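Local coordinates for ferulic acid decarboxylase 1 (Candida dubliniensis, PDB 4ZAD), which probably catalyses the reversible, prenylated-FMN-dependent decarboxylation of aromatic acids such as ferulic, p-coumaric and cinnamic acid to their vinyl derivatives, at residues P215-F220 with E269-G274. Residues are numbered along the deposited sequence; the frame is centred on the assembly and turned at random.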
ATOM      1  N   PRO A 215      43.455  -1.079  10.699  1.00 29.93           N
ATOM      2  CA  PRO A 215      42.945  -2.011  11.690  1.00 29.07           C
ATOM      3  C   PRO A 215      41.414  -2.068  11.720  1.00 29.02           C
ATOM      4  O   PRO A 215      40.745  -1.017  11.639  1.00 28.18           O
ATOM      5  CB  PRO A 215      43.455  -1.413  13.000  1.00 28.51           C
ATOM      6  CG  PRO A 215      44.687  -0.765  12.640  1.00 28.87           C
ATOM      7  CD  PRO A 215      44.411  -0.141  11.307  1.00 30.12           C
ATOM      8  N   PHE A 216      40.895  -3.292  11.856  1.00 28.39           N
ATOM      9  CA  PHE A 216      39.482  -3.525  12.018  1.00 27.92           C
ATOM     10  C   PHE A 216      39.196  -4.641  13.009  1.00 27.26           C
ATOM     11  O   PHE A 216      40.001  -5.533  13.190  1.00 26.72           O
ATOM     12  CB  PHE A 216      38.819  -3.837  10.668  1.00 27.87           C
ATOM     13  CG  PHE A 216      38.841  -5.287  10.290  1.00 27.75           C
ATOM     14  CD1 PHE A 216      37.840  -6.142  10.711  1.00 28.32           C
ATOM     15  CD2 PHE A 216      39.840  -5.790   9.488  1.00 28.44           C
ATOM     16  CE1 PHE A 216      37.845  -7.488  10.344  1.00 28.43           C
ATOM     17  CE2 PHE A 216      39.860  -7.127   9.130  1.00 28.15           C
ATOM     18  CZ  PHE A 216      38.857  -7.972   9.545  1.00 28.00           C
ATOM     19  N   ALA A 217      38.026  -4.555  13.644  1.00 26.76           N
ATOM     20  CA  ALA A 217      37.401  -5.695  14.318  1.00 26.33           C
ATOM     21  C   ALA A 217      36.012  -5.844  13.717  1.00 26.00           C
ATOM     22  O   ALA A 217      35.434  -4.885  13.231  1.00 27.66           O
ATOM     23  CB  ALA A 217      37.322  -5.513  15.845  1.00 25.80           C
ATOM     24  N   LEU A 218      35.525  -7.064  13.695  1.00 25.35           N
ATOM     25  CA  LEU A 218      34.249  -7.395  13.167  1.00 24.93           C
ATOM     26  C   LEU A 218      33.639  -8.261  14.242  1.00 24.56           C
ATOM     27  O   LEU A 218      34.151  -9.335  14.508  1.00 24.23           O
ATOM     28  CB  LEU A 218      34.387  -8.188  11.865  1.00 25.15           C
ATOM     29  CG  LEU A 218      33.059  -8.841  11.393  1.00 25.83           C
ATOM     30  CD1 LEU A 218      31.955  -7.734  11.095  1.00 25.83           C
ATOM     31  CD2 LEU A 218      33.253  -9.767  10.213  1.00 24.75           C
ATOM     32  N   CYS A 219      32.551  -7.792  14.853  1.00 24.58           N
ATOM     33  CA  CYS A 219      32.052  -8.336  16.126  1.00 24.44           C
ATOM     34  C   CYS A 219      30.682  -8.927  15.932  1.00 24.65           C
ATOM     35  O   CYS A 219      29.794  -8.253  15.428  1.00 25.93           O
ATOM     36  CB  CYS A 219      32.016  -7.237  17.186  1.00 24.05           C
ATOM     37  SG  CYS A 219      33.623  -6.345  17.439  1.00 24.55           S
ATOM     38  N   PHE A 220      30.492 -10.186  16.312  1.00 24.95           N
ATOM     39  CA  PHE A 220      29.160 -10.844  16.153  1.00 24.71           C
ATOM     40  C   PHE A 220      28.516 -11.070  17.507  1.00 24.34           C
ATOM     41  O   PHE A 220      29.208 -11.390  18.484  1.00 24.03           O
ATOM     42  CB  PHE A 220      29.284 -12.174  15.415  1.00 24.60           C
ATOM     43  CG  PHE A 220      29.866 -12.041  14.054  1.00 24.40           C
ATOM     44  CD1 PHE A 220      29.096 -11.620  13.005  1.00 26.04           C
ATOM     45  CD2 PHE A 220      31.183 -12.318  13.826  1.00 25.71           C
ATOM     46  CE1 PHE A 220      29.640 -11.463  11.757  1.00 25.54           C
ATOM     47  CE2 PHE A 220      31.731 -12.162  12.580  1.00 25.07           C
ATOM     48  CZ  PHE A 220      30.962 -11.741  11.551  1.00 25.33           C
ATOM     49  N   GLU A 269      29.768 -12.680  20.790  1.00 30.36           N
ATOM     50  CA  GLU A 269      29.895 -14.120  20.592  1.00 30.74           C
ATOM     51  C   GLU A 269      31.220 -14.425  19.912  1.00 30.74           C
ATOM     52  O   GLU A 269      31.897 -15.387  20.290  1.00 30.82           O
ATOM     53  CB  GLU A 269      28.723 -14.675  19.783  1.00 30.72           C
ATOM     54  CG  GLU A 269      27.383 -14.457  20.439  1.00 32.25           C
ATOM     55  CD  GLU A 269      27.108 -15.462  21.563  1.00 35.88           C
ATOM     56  OE1 GLU A 269      27.174 -16.696  21.324  1.00 38.56           O
ATOM     57  OE2 GLU A 269      26.805 -15.030  22.691  1.00 37.56           O
ATOM     58  N   MET A 270      31.586 -13.611  18.913  1.00 30.56           N
ATOM     59  CA  MET A 270      32.812 -13.815  18.155  1.00 30.43           C
ATOM     60  C   MET A 270      33.314 -12.482  17.673  1.00 30.49           C
ATOM     61  O   MET A 270      32.498 -11.650  17.189  1.00 30.08           O
ATOM     62  CB  MET A 270      32.593 -14.667  16.887  1.00 31.24           C
ATOM     63  CG  MET A 270      32.244 -16.121  17.084  1.00 31.68           C
ATOM     64  SD  MET A 270      31.792 -16.930  15.555  1.00 31.60           S
ATOM     65  CE  MET A 270      30.140 -16.281  15.359  1.00 34.95           C
ATOM     66  N   VAL A 271      34.652 -12.325  17.743  1.00 29.40           N
ATOM     67  CA  VAL A 271      35.337 -11.145  17.244  1.00 28.68           C
ATOM     68  C   VAL A 271      36.373 -11.578  16.233  1.00 28.14           C
ATOM     69  O   VAL A 271      37.104 -12.518  16.459  1.00 28.89           O
ATOM     70  CB  VAL A 271      36.016 -10.309  18.379  1.00 28.85           C
ATOM     71  CG1 VAL A 271      36.803  -9.134  17.785  1.00 26.77           C
ATOM     72  CG2 VAL A 271      34.969  -9.789  19.369  1.00 27.28           C
ATOM     73  N   PHE A 272      36.395 -10.902  15.097  1.00 27.70           N
ATOM     74  CA  PHE A 272      37.320 -11.166  14.015  1.00 27.21           C
ATOM     75  C   PHE A 272      38.218  -9.926  13.997  1.00 27.37           C
ATOM     76  O   PHE A 272      37.711  -8.816  14.067  1.00 26.63           O
ATOM     77  CB  PHE A 272      36.564 -11.227  12.688  1.00 27.26           C
ATOM     78  CG  PHE A 272      35.849 -12.533  12.397  1.00 27.81           C
ATOM     79  CD1 PHE A 272      35.487 -13.433  13.389  1.00 29.65           C
ATOM     80  CD2 PHE A 272      35.487 -12.834  11.106  1.00 29.31           C
ATOM     81  CE1 PHE A 272      34.821 -14.625  13.086  1.00 28.65           C
ATOM     82  CE2 PHE A 272      34.801 -14.044  10.803  1.00 30.08           C
ATOM     83  CZ  PHE A 272      34.481 -14.920  11.799  1.00 28.71           C
ATOM     84  N   GLU A 273      39.533 -10.101  13.909  1.00 27.26           N
ATOM     85  CA  GLU A 273      40.474  -8.975  13.901  1.00 27.15           C
ATOM     86  C   GLU A 273      41.318  -9.017  12.671  1.00 26.74           C
ATOM     87  O   GLU A 273      41.775 -10.089  12.312  1.00 26.46           O
ATOM     88  CB  GLU A 273      41.430  -9.062  15.099  1.00 26.97           C
ATOM     89  CG  GLU A 273      40.728  -9.203  16.454  1.00 27.92           C
ATOM     90  CD  GLU A 273      41.714  -9.352  17.581  1.00 30.81           C
ATOM     91  OE1 GLU A 273      42.934  -9.235  17.333  1.00 32.56           O
ATOM     92  OE2 GLU A 273      41.278  -9.560  18.726  1.00 33.01           O
ATOM     93  N   GLY A 274      41.586  -7.872  12.043  1.00 26.43           N
ATOM     94  CA  GLY A 274      42.536  -7.876  10.917  1.00 26.44           C
ATOM     95  C   GLY A 274      42.938  -6.540  10.318  1.00 26.19           C
ATOM     96  O   GLY A 274      43.102  -5.584  11.025  1.00 26.27           O
TER
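A classic beta bulge, in which E269 and M270 face F220, begins the antiparallel pairing of strand 215-220 with 270-274 inside the Rift-related domain, which supplies many of the residues that bind prenylated FMN. F220 O accepts two N-H groups at the bulge, from E269 N at 2.7 Å, in the carbonyl plane, and from M270 N at 3.3 Å. Regular pairing follows, with hydrogen-bonded pairs F220-M270, L218-F272 and F216-G274 alternating with the non-hydrogen-bonded pairs C219-V271 and A217-E273.

Aromatic packing dominates the face bearing F220, F272 and F216. F220 sends CE2 over the centre of the F272 ring, 3.8 Å above its plane, in a T-shaped pair with ring planes at 74°. Beside it, L218 and F272 run side by side in the same direction, their CB atoms 3.8 Å apart. F216 has its CG between backbone N and carbonyl carbon (chi1 88°), which lays one ring face over the G274 backbone, with G274 N 3.5 Å above the plane toward the rim and F216 CE2 3.3 Å from G274 CA. W163 and Y305 also meet this ring.

On the opposite face, V271 spreads its methyl groups, CG1 to A217 CB and CG2 to C219 SG, and V264 packs against all three. E273 hydrogen-bonds through its carboxylate to the neutral donors T259 OG1 and E258 N. At the bulge, E269 forms salt bridges with R10 and R313. The bare backbone of G274 thus seats an aromatic ring, and the carboxylates, partnered outside the pair, leave the interface to backbone bonds and apolar contact.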